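Local coordinates for protein putative triphosphoribosyl-dephospho-coA synthase (Archaeoglobus fulgidus DSM 4304, PDB 3H9P) that is of unproven function but probably binds ATP and may act as a triphosphoribosyl-dephospho-CoA synthase, at residues Y179-L182 with S183-D187; L189-K193 with M194-Y198; E200-T203 with E204-E207; L218-K221 with L222-G226. All blocks are in the same frame, centred on the assembly; numbering follows the deposited sequence.

Overall arrangement
Four successive local contacts follow the chain from the end of helix 171-182 through helix 188-194 and helix 196-208 to the end of helix 212-225, in an all-helical protein. Contacts 1 and 3 lie closest, their centres about 7 Å apart, and meet where Leu182 O approaches Thr203 CG2 at 3.4 Å. Contacts 3 and 4, about 13 Å apart between centres, share an apolar seam in which Ile202 CD1 lies 3.3 Å from Leu222 CD1. Contact 2 reaches contact 4 through a probable hydrogen bond, Tyr198 OH to Asp225 OD2 at 2.5 Å. All four lie on the same side of the chain's centre. None of the four holds a bound ligand, and their link to a possible active site is unknown.

Contact 1 of 4, residues Y179-L182 with S183-D187; sequences YHLL and SKFPD
Ser183 folds its hydroxyl back over the last turn of helix 171-182, where OG donates to Tyr179 O at 2.7 Å. Its chi1 of 8° nearly eclipses OG with the residue's own N and so turns OG to the carbonyl that Ser183 N already reaches, at 2.8 Å from Tyr179 O. The two arrive from opposite faces of the carbonyl plane, so the oxygen is gripped twice. With an alanine in place of Ser183, Tyr179 O loses its hydroxyl donor, and the Ser183 N-H bond would probably be left without its mate on the other face of the carbonyl. Two residues on, Leu181 O is likewise shared. Lys184 N approaches it at 3.0 Å from above the carbonyl plane, whereas Phe185 N comes in at 3.1 Å nearly in line with the C=O. Leu181 CD2 lies 4.2 Å from Phe185 CE2, a loose apolar contact. A water bridges the exit from the helix, donating to Leu182 O at 2.8 Å and to Phe185 O at 2.6 Å. His180 and Lys184 run side by side in the same direction, but the lysine ammonium has its salt-bridge partner in Glu159. Beyond this turn Asp187 N-caps helix 188-194, its OD1 accepting from Leu189 N. The helix end is packed on several flanks: Leu181 rests on helix 230-246 and helix 155-167, Leu182 on helix 196-208 and helix 212-225, His180 stacks with Phe163, and Tyr179 makes a cation-pi contact with Arg215.

Contact 2 of 4, residues L189-K193 with M194-Y198; sequences LVIAK and MGREY
Met194, modelled as selenomethionine, starts from a CB that sits 3.5 Å from Val190 O, one turn back along helix 188-194. Its CG meets two partners: Val190 CG1 at 4.0 Å, and one face of the Tyr198 ring, 3.9 Å above the plane and displaced toward the rim. With chi1 at -49° CG lies beside the backbone N, and the further bends at chi2 and chi3 curl the chain so that SE comes 3.7 Å from Lys193 CG. CE ends 3.8 Å from Asp225 O, at the end of helix 212-225. Val190 CG1 completes the apolar cluster by meeting Tyr198 CD2 at 3.9 Å, the two side chains crossing at about a right angle. Beneath them, Met194 N donates to Val190 O at 2.7 Å in a nearly straight bond. Gly195 N reaches Ile191 O at 2.7 Å from above the carbonyl plane. Gly195 then leaves the helix with phi 101° and psi 157°, backbone angles at which a side chain would collide with the Met194 carbonyl oxygen, and takes the N-cap position of helix 196-208. This junction, with no more than Gly195 between the two helices, faces helix 212-225 through Tyr198, while Ala192 and Met194 pack on Arg196 and Glu197 of the second subunit.

Contact 3 of 4, residues E200-T203 with E204-E207; sequences EKIT and EWAE
Lys201 lies across Trp205, one helical turn on. The lysine CB stands over the face of the six-membered ring, 4.1 Å from its centroid, in a CH-pi contact 19° off the ring normal. CG lies 3.2 Å from Trp205 CZ2, nearer than CB comes to the same atom, a tight approach. Lys201 O also lies over a face of the indole, 3.2 Å from its plane and displaced toward the rim. The purely apolar contact belongs to Ile202, whose chi2 of -56° bends CD1 back to within 3.4 Å of Trp205 CZ3. Backbone bonds come next, in the i to i+4 pattern of an alpha-helix, here the middle of helix 196-208 in an all-helical fold: Ala206 N to Ile202 O is the shortest of the four at 2.6 Å, Trp205 N and Glu207 N bond to Lys201 O and Thr203 O, and Glu204 N to Glu200 O is weak. Glu200 O has a second, shorter bond, from Thr203 OG1 at 2.6 Å. The threonine chi1 of 68° places the hydroxyl between its own backbone N and carbonyl carbon, facing back toward Glu200, in the preceding turn. Among charged groups, Lys201 NZ lies 4.5 Å from Glu204 OE1, beyond salt-bridge range, so any attraction is probably modest. Further back on the same helix Tyr198 lies edge-to-face with Trp205, and from helix 212-225 Leu218 and Lys221 touch it.

Contact 4 of 4, residues L218-K221 with L222-G226; sequences LDEK and LLKDG
Leu218 holds CG anti to its N (chi1 178°), and Leu222, one turn on, has an unusual chi1 of -92°; with chi2 bent in both, these settings bring the two CD1 methyls to 3.5 Å, with the side chains crossing at a slant. The second Leu222 methyl, CD2, packs more loosely on Leu218 CG at 4.1 Å. Replacing Leu222 by an alanine would remove CG and both methyls and would probably open a gap beside Leu218 and the Ile202 and Tyr198 side chains that Leu222 also touches. Below this pair the backbone runs as a regular alpha-helical ladder: Leu222 N donates to Leu218 O at 2.9 Å, almost straight at 175°, and the same i to i+4 bond repeats through Asp225 N to Lys221 O. Helix 212-225 then ends in a Schellman motif, in which Gly226 takes a positive phi and its N bonds to Leu223 O at 2.8 Å. Just before that end, Lys221 and Asp225 cross as charged partners. The lysine bends at chi2 and chi4, laying CE 3.3 Å from Asp225 OD2 and NZ 3.5 Å from the same oxygen, a long salt bridge. That carboxylate oxygen is also hydrogen-bonded to Tyr198 OH, so the ammonium shares it with the tyrosine hydroxyl. On the flanks, Leu218 and Lys221 lean on Trp205 of helix 196-208, and Leu218 also on Leu182 of helix 171-182.

Contact 1 of 4, residues Y179-L182 with S183-D187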
loop_
_atom_site.group_PDB
_atom_site.type_symbol
_atom_site.label_atom_id
_atom_site.label_comp_id
_atom_site.label_asym_id
_atom_site.label_seq_id
_atom_site.Cartn_x
_atom_site.Cartn_y
_atom_site.Cartn_z
ATOM N N TYR A 179 7.151 9.180 -22.666
ATOM C CA TYR A 179 6.247 8.162 -23.225
ATOM C C TYR A 179 6.798 6.740 -23.131
ATOM O O TYR A 179 6.048 5.783 -22.847
ATOM C CB TYR A 179 5.689 8.547 -24.606
ATOM C CG TYR A 179 4.717 9.726 -24.502
ATOM C CD1 TYR A 179 3.355 9.518 -24.258
ATOM C CD2 TYR A 179 5.170 11.041 -24.612
ATOM C CE1 TYR A 179 2.463 10.584 -24.145
ATOM C CE2 TYR A 179 4.283 12.124 -24.506
ATOM C CZ TYR A 179 2.927 11.881 -24.257
ATOM O OH TYR A 179 2.039 12.940 -24.135
ATOM N N HIS A 180 8.118 6.616 -23.299
ATOM C CA HIS A 180 8.814 5.384 -23.005
ATOM C C HIS A 180 8.522 4.876 -21.592
ATOM O O HIS A 180 8.175 3.703 -21.418
ATOM C CB HIS A 180 10.293 5.616 -23.138
ATOM C CG HIS A 180 11.119 4.401 -22.901
ATOM N ND1 HIS A 180 11.195 3.366 -23.816
ATOM C CD2 HIS A 180 11.942 4.066 -21.876
ATOM C CE1 HIS A 180 12.031 2.445 -23.364
ATOM N NE2 HIS A 180 12.494 2.842 -22.189
ATOM N N LEU A 181 8.714 5.730 -20.575
ATOM C CA LEU A 181 8.481 5.271 -19.200
ATOM C C LEU A 181 6.976 5.003 -19.002
ATOM O O LEU A 181 6.589 4.004 -18.386
ATOM C CB LEU A 181 9.044 6.252 -18.167
ATOM C CG LEU A 181 10.564 6.513 -18.220
ATOM C CD1 LEU A 181 11.054 7.672 -17.297
ATOM C CD2 LEU A 181 11.307 5.258 -17.912
ATOM N N LEU A 182 6.137 5.865 -19.571
ATOM C CA LEU A 182 4.698 5.661 -19.518
ATOM C C LEU A 182 4.271 4.282 -20.087
ATOM O O LEU A 182 3.407 3.598 -19.505
ATOM C CB LEU A 182 3.963 6.818 -20.220
ATOM C CG LEU A 182 2.476 7.051 -19.887
ATOM C CD1 LEU A 182 2.249 7.444 -18.393
ATOM C CD2 LEU A 182 1.881 8.081 -20.825
ATOM N N SER A 183 4.876 3.839 -21.186
ATOM C CA SER A 183 4.504 2.496 -21.705
ATOM C C SER A 183 5.118 1.286 -20.992
ATOM O O SER A 183 4.816 0.143 -21.342
ATOM C CB SER A 183 4.620 2.342 -23.244
ATOM O OG SER A 183 5.232 3.430 -23.881
ATOM N N LYS A 184 5.948 1.513 -19.995
ATOM C CA LYS A 184 6.737 0.423 -19.458
ATOM C C LYS A 184 6.322 0.129 -18.022
ATOM O O LYS A 184 6.337 -1.010 -17.575
ATOM C CB LYS A 184 8.218 0.809 -19.542
ATOM C CG LYS A 184 9.195 -0.297 -19.367
ATOM C CD LYS A 184 10.597 0.276 -19.441
ATOM C CE LYS A 184 11.646 -0.795 -19.429
ATOM N NZ LYS A 184 12.040 -1.063 -20.825
ATOM N N PHE A 185 5.947 1.165 -17.288
ATOM C CA PHE A 185 5.699 0.979 -15.870
ATOM C C PHE A 185 4.334 1.544 -15.593
ATOM O O PHE A 185 4.094 2.715 -15.885
ATOM C CB PHE A 185 6.762 1.684 -15.031
ATOM C CG PHE A 185 8.160 1.185 -15.274
ATOM C CD1 PHE A 185 8.557 -0.076 -14.819
ATOM C CD2 PHE A 185 9.070 1.983 -15.940
ATOM C CE1 PHE A 185 9.838 -0.521 -15.023
ATOM C CE2 PHE A 185 10.365 1.542 -16.171
ATOM C CZ PHE A 185 10.756 0.289 -15.728
ATOM N N PRO A 186 3.417 0.688 -15.105
ATOM C CA PRO A 186 2.114 1.158 -14.618
ATOM C C PRO A 186 2.387 2.070 -13.418
ATOM O O PRO A 186 3.247 1.763 -12.587
ATOM C CB PRO A 186 1.385 -0.122 -14.190
ATOM C CG PRO A 186 2.279 -1.270 -14.538
ATOM C CD PRO A 186 3.669 -0.735 -14.811
ATOM N N ASP A 187 1.728 3.215 -13.380
ATOM C CA ASP A 187 1.975 4.231 -12.363
ATOM C C ASP A 187 1.241 3.865 -11.067
ATOM O O ASP A 187 -0.008 3.802 -11.052
ATOM C CB ASP A 187 1.491 5.604 -12.866
ATOM C CG ASP A 187 2.125 6.768 -12.103
ATOM O OD1 ASP A 187 2.000 6.797 -10.857
ATOM O OD2 ASP A 187 2.763 7.653 -12.741
HETATM O O HOH W 1 2.413 4.311 -16.959
#

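Contact 2 of 4, residues L189-K193 with M194-Y198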
loop_
_atom_site.group_PDB
_atom_site.type_symbol
_atom_site.label_atom_id
_atom_site.label_comp_id
_atom_site.label_asym_id
_atom_site.label_seq_id
_atom_site.Cartn_x
_atom_site.Cartn_y
_atom_site.Cartn_z
ATOM N N LEU A 189 0.549 5.609 -8.545
ATOM C CA LEU A 189 -0.482 6.621 -8.209
ATOM C C LEU A 189 -1.770 6.386 -8.959
ATOM O O LEU A 189 -2.889 6.494 -8.401
ATOM C CB LEU A 189 0.014 8.019 -8.544
ATOM C CG LEU A 189 1.216 8.494 -7.750
ATOM C CD1 LEU A 189 1.674 9.868 -8.311
ATOM C CD2 LEU A 189 0.879 8.580 -6.264
ATOM N N VAL A 190 -1.645 6.081 -10.242
ATOM C CA VAL A 190 -2.829 5.700 -11.021
ATOM C C VAL A 190 -3.442 4.400 -10.451
ATOM O O VAL A 190 -4.661 4.307 -10.294
ATOM C CB VAL A 190 -2.482 5.573 -12.509
ATOM C CG1 VAL A 190 -3.618 4.949 -13.295
ATOM C CG2 VAL A 190 -2.077 6.916 -13.078
ATOM N N ILE A 191 -2.598 3.404 -10.139
ATOM C CA ILE A 191 -3.095 2.128 -9.588
ATOM C C ILE A 191 -4.005 2.424 -8.394
ATOM O O ILE A 191 -5.148 1.940 -8.327
ATOM C CB ILE A 191 -1.935 1.150 -9.142
ATOM C CG1 ILE A 191 -1.160 0.598 -10.350
ATOM C CG2 ILE A 191 -2.477 0.028 -8.339
ATOM C CD1 ILE A 191 0.101 -0.166 -10.002
ATOM N N ALA A 192 -3.512 3.263 -7.482
ATOM C CA ALA A 192 -4.210 3.529 -6.232
ATOM C C ALA A 192 -5.494 4.315 -6.434
ATOM O O ALA A 192 -6.419 4.176 -5.665
ATOM C CB ALA A 192 -3.276 4.258 -5.250
ATOM N N LYS A 193 -5.544 5.168 -7.453
ATOM C CA LYS A 193 -6.741 5.992 -7.686
ATOM C C LYS A 193 -7.768 5.287 -8.588
ATOM O O LYS A 193 -8.958 5.255 -8.262
ATOM C CB LYS A 193 -6.367 7.357 -8.292
ATOM C CG LYS A 193 -7.557 8.296 -8.446
ATOM C CD LYS A 193 -7.147 9.702 -8.812
ATOM C CE LYS A 193 -8.351 10.646 -8.722
ATOM N NZ LYS A 193 -7.949 12.042 -8.325
HETATM N N MSE A 194 -7.281 4.746 -9.713
HETATM C CA MSE A 194 -8.110 4.171 -10.777
HETATM C C MSE A 194 -8.146 2.656 -10.791
HETATM O O MSE A 194 -8.987 2.072 -11.458
HETATM C CB MSE A 194 -7.607 4.608 -12.154
HETATM C CG MSE A 194 -7.352 6.062 -12.327
HETATM SE SE MSE A 194 -8.831 7.153 -11.766
HETATM C CE MSE A 194 -10.278 6.550 -12.969
ATOM N N GLY A 195 -7.217 2.015 -10.095
ATOM C CA GLY A 195 -7.159 0.567 -10.100
ATOM C C GLY A 195 -6.091 0.013 -11.024
ATOM O O GLY A 195 -5.682 0.653 -11.980
ATOM N N ARG A 196 -5.672 -1.205 -10.723
ATOM C CA ARG A 196 -4.616 -1.870 -11.417
ATOM C C ARG A 196 -4.888 -1.944 -12.902
ATOM O O ARG A 196 -4.023 -1.618 -13.696
ATOM C CB ARG A 196 -4.422 -3.276 -10.819
ATOM C CG ARG A 196 -3.028 -3.526 -10.353
ATOM C CD ARG A 196 -2.935 -4.555 -9.219
ATOM N NE ARG A 196 -1.667 -5.264 -9.360
ATOM C CZ ARG A 196 -1.460 -6.552 -9.075
ATOM N NH1 ARG A 196 -2.433 -7.313 -8.576
ATOM N NH2 ARG A 196 -0.259 -7.083 -9.275
ATOM N N GLU A 197 -6.085 -2.363 -13.293
ATOM C CA GLU A 197 -6.388 -2.539 -14.704
ATOM C C GLU A 197 -6.385 -1.229 -15.512
ATOM O O GLU A 197 -6.010 -1.230 -16.684
ATOM C CB GLU A 197 -7.674 -3.327 -14.902
ATOM C CG GLU A 197 -7.584 -4.330 -16.055
ATOM C CD GLU A 197 -7.630 -3.621 -17.389
ATOM O OE1 GLU A 197 -8.418 -2.650 -17.482
ATOM O OE2 GLU A 197 -6.876 -3.992 -18.315
ATOM N N TYR A 198 -6.745 -0.110 -14.891
ATOM C CA TYR A 198 -6.697 1.170 -15.588
ATOM C C TYR A 198 -5.248 1.635 -15.743
ATOM O O TYR A 198 -4.847 2.109 -16.806
ATOM C CB TYR A 198 -7.547 2.236 -14.869
ATOM C CG TYR A 198 -7.650 3.539 -15.624
ATOM C CD1 TYR A 198 -8.852 3.937 -16.228
ATOM C CD2 TYR A 198 -6.551 4.374 -15.739
ATOM C CE1 TYR A 198 -8.927 5.134 -16.942
ATOM C CE2 TYR A 198 -6.615 5.571 -16.443
ATOM C CZ TYR A 198 -7.786 5.941 -17.039
ATOM O OH TYR A 198 -7.794 7.126 -17.716
#

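Contact 3 of 4, residues E200-T203 with E204-E207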
loop_
_atom_site.group_PDB
_atom_site.type_symbol
_atom_site.label_atom_id
_atom_site.label_comp_id
_atom_site.label_asym_id
_atom_site.label_seq_id
_atom_site.Cartn_x
_atom_site.Cartn_y
_atom_site.Cartn_z
ATOM N N GLU A 200 -2.627 -0.403 -16.002
ATOM C CA GLU A 200 -2.041 -1.284 -17.033
ATOM C C GLU A 200 -2.469 -0.796 -18.399
ATOM O O GLU A 200 -1.718 -0.887 -19.371
ATOM C CB GLU A 200 -2.496 -2.734 -16.850
ATOM C CG GLU A 200 -1.358 -3.724 -16.790
ATOM C CD GLU A 200 -1.024 -4.143 -15.360
ATOM O OE1 GLU A 200 -1.644 -5.099 -14.840
ATOM O OE2 GLU A 200 -0.137 -3.525 -14.743
ATOM N N LYS A 201 -3.672 -0.237 -18.456
ATOM C CA LYS A 201 -4.231 0.183 -19.726
ATOM C C LYS A 201 -3.511 1.394 -20.290
ATOM O O LYS A 201 -3.437 1.554 -21.494
ATOM C CB LYS A 201 -5.726 0.453 -19.607
ATOM C CG LYS A 201 -6.463 0.195 -20.900
ATOM C CD LYS A 201 -6.841 -1.261 -21.106
ATOM C CE LYS A 201 -7.995 -1.380 -22.097
ATOM N NZ LYS A 201 -8.464 -2.799 -22.345
ATOM N N ILE A 202 -2.984 2.242 -19.408
ATOM C CA ILE A 202 -2.179 3.407 -19.781
ATOM C C ILE A 202 -0.945 2.969 -20.509
ATOM O O ILE A 202 -0.581 3.551 -21.518
ATOM C CB ILE A 202 -1.749 4.231 -18.538
ATOM C CG1 ILE A 202 -2.976 4.703 -17.754
ATOM C CG2 ILE A 202 -0.854 5.461 -18.926
ATOM C CD1 ILE A 202 -3.923 5.468 -18.577
ATOM N N THR A 203 -0.279 1.940 -19.998
ATOM C CA THR A 203 0.916 1.476 -20.670
ATOM C C THR A 203 0.562 1.094 -22.104
ATOM O O THR A 203 1.276 1.477 -23.029
ATOM C CB THR A 203 1.615 0.358 -19.933
ATOM O OG1 THR A 203 0.789 -0.794 -19.974
ATOM C CG2 THR A 203 1.871 0.758 -18.479
ATOM N N GLU A 204 -0.578 0.433 -22.299
ATOM C CA GLU A 204 -0.985 0.005 -23.654
ATOM C C GLU A 204 -1.371 1.173 -24.549
ATOM O O GLU A 204 -1.105 1.136 -25.769
ATOM C CB GLU A 204 -2.099 -1.041 -23.608
ATOM C CG GLU A 204 -1.639 -2.304 -22.905
ATOM C CD GLU A 204 -2.764 -3.257 -22.539
ATOM O OE1 GLU A 204 -3.928 -2.814 -22.509
ATOM O OE2 GLU A 204 -2.476 -4.450 -22.271
ATOM N N TRP A 205 -2.006 2.188 -23.953
ATOM C CA TRP A 205 -2.392 3.374 -24.719
ATOM C C TRP A 205 -1.154 4.176 -25.009
ATOM O O TRP A 205 -0.994 4.698 -26.115
ATOM C CB TRP A 205 -3.393 4.254 -23.973
ATOM C CG TRP A 205 -4.697 3.574 -23.658
ATOM C CD1 TRP A 205 -5.284 2.547 -24.353
ATOM C CD2 TRP A 205 -5.577 3.877 -22.573
ATOM N NE1 TRP A 205 -6.462 2.183 -23.752
ATOM C CE2 TRP A 205 -6.671 2.986 -22.660
ATOM C CE3 TRP A 205 -5.554 4.820 -21.540
ATOM C CZ2 TRP A 205 -7.744 3.018 -21.748
ATOM C CZ3 TRP A 205 -6.601 4.833 -20.622
ATOM C CH2 TRP A 205 -7.679 3.937 -20.732
ATOM N N ALA A 206 -0.257 4.256 -24.018
ATOM C CA ALA A 206 1.000 4.975 -24.219
ATOM C C ALA A 206 1.773 4.376 -25.377
ATOM O O ALA A 206 2.271 5.119 -26.202
ATOM C CB ALA A 206 1.874 5.039 -22.933
ATOM N N GLU A 207 1.872 3.051 -25.458
ATOM C CA GLU A 207 2.757 2.468 -26.481
ATOM C C GLU A 207 2.163 2.657 -27.873
ATOM O O GLU A 207 2.838 2.504 -28.864
ATOM C CB GLU A 207 3.102 0.995 -26.214
ATOM C CG GLU A 207 1.932 0.054 -26.230
ATOM C CD GLU A 207 2.311 -1.380 -25.868
ATOM O OE1 GLU A 207 3.512 -1.654 -25.629
ATOM O OE2 GLU A 207 1.402 -2.248 -25.859
#

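Contact 4 of 4, residues L218-K221 with L222-G226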
loop_
_atom_site.group_PDB
_atom_site.type_symbol
_atom_site.label_atom_id
_atom_site.label_comp_id
_atom_site.label_asym_id
_atom_site.label_seq_id
_atom_site.Cartn_x
_atom_site.Cartn_y
_atom_site.Cartn_z
ATOM N N LEU A 218 -4.574 11.165 -25.542
ATOM C CA LEU A 218 -4.287 10.447 -24.322
ATOM C C LEU A 218 -4.220 11.400 -23.153
ATOM O O LEU A 218 -4.867 11.169 -22.138
ATOM C CB LEU A 218 -2.999 9.639 -24.439
ATOM C CG LEU A 218 -2.549 8.860 -23.193
ATOM C CD1 LEU A 218 -3.598 7.869 -22.687
ATOM C CD2 LEU A 218 -1.251 8.110 -23.510
ATOM N N ASP A 219 -3.470 12.485 -23.299
ATOM C CA ASP A 219 -3.304 13.413 -22.193
ATOM C C ASP A 219 -4.661 13.867 -21.727
ATOM O O ASP A 219 -4.946 13.864 -20.524
ATOM C CB ASP A 219 -2.458 14.611 -22.613
ATOM C CG ASP A 219 -0.977 14.292 -22.644
ATOM O OD1 ASP A 219 -0.570 13.343 -21.927
ATOM O OD2 ASP A 219 -0.226 14.968 -23.389
ATOM N N GLU A 220 -5.514 14.202 -22.691
ATOM C CA GLU A 220 -6.855 14.671 -22.390
ATOM C C GLU A 220 -7.778 13.601 -21.809
ATOM O O GLU A 220 -8.747 13.932 -21.102
ATOM C CB GLU A 220 -7.495 15.313 -23.615
ATOM C CG GLU A 220 -8.440 16.401 -23.244
ATOM C CD GLU A 220 -9.456 16.688 -24.330
ATOM O OE1 GLU A 220 -9.040 16.931 -25.492
ATOM O OE2 GLU A 220 -10.671 16.666 -24.010
ATOM N N LYS A 221 -7.497 12.334 -22.116
ATOM C CA LYS A 221 -8.300 11.255 -21.540
ATOM C C LYS A 221 -7.948 11.061 -20.067
ATOM O O LYS A 221 -8.829 10.945 -19.211
ATOM C CB LYS A 221 -8.140 9.946 -22.300
ATOM C CG LYS A 221 -9.201 8.921 -21.888
ATOM C CD LYS A 221 -8.620 7.497 -21.719
ATOM C CE LYS A 221 -9.702 6.527 -21.269
ATOM N NZ LYS A 221 -11.069 7.052 -21.568
ATOM N N LEU A 222 -6.643 11.035 -19.809
ATOM C CA LEU A 222 -6.073 11.009 -18.473
ATOM C C LEU A 222 -6.597 12.152 -17.593
ATOM O O LEU A 222 -6.944 11.944 -16.426
ATOM C CB LEU A 222 -4.546 11.052 -18.589
ATOM C CG LEU A 222 -3.801 9.707 -18.639
ATOM C CD1 LEU A 222 -4.569 8.612 -19.374
ATOM C CD2 LEU A 222 -2.366 9.843 -19.171
ATOM N N LEU A 223 -6.668 13.348 -18.171
ATOM C CA LEU A 223 -7.259 14.496 -17.490
ATOM C C LEU A 223 -8.760 14.338 -17.208
ATOM O O LEU A 223 -9.175 14.419 -16.050
ATOM C CB LEU A 223 -6.987 15.792 -18.254
ATOM C CG LEU A 223 -7.276 17.056 -17.444
ATOM C CD1 LEU A 223 -6.369 17.119 -16.221
ATOM C CD2 LEU A 223 -7.116 18.299 -18.302
ATOM N N LYS A 224 -9.573 14.119 -18.240
ATOM C CA LYS A 224 -11.013 13.932 -18.016
ATOM C C LYS A 224 -11.255 12.802 -17.006
ATOM O O LYS A 224 -12.179 12.873 -16.193
ATOM C CB LYS A 224 -11.762 13.673 -19.325
ATOM C CG LYS A 224 -11.938 14.906 -20.229
ATOM C CD LYS A 224 -13.309 15.648 -20.023
ATOM C CE LYS A 224 -13.885 16.149 -21.355
ATOM N NZ LYS A 224 -15.343 16.548 -21.300
ATOM N N ASP A 225 -10.401 11.780 -17.034
ATOM C CA ASP A 225 -10.501 10.693 -16.070
ATOM C C ASP A 225 -10.005 11.019 -14.665
ATOM O O ASP A 225 -10.364 10.312 -13.721
ATOM C CB ASP A 225 -9.806 9.440 -16.592
ATOM C CG ASP A 225 -10.609 8.757 -17.668
ATOM O OD1 ASP A 225 -11.744 9.199 -17.919
ATOM O OD2 ASP A 225 -10.121 7.789 -18.273
ATOM N N GLY A 226 -9.203 12.078 -14.519
ATOM C CA GLY A 226 -8.581 12.422 -13.223
ATOM C C GLY A 226 -7.388 11.517 -12.910
ATOM O O GLY A 226 -7.012 11.329 -11.739
#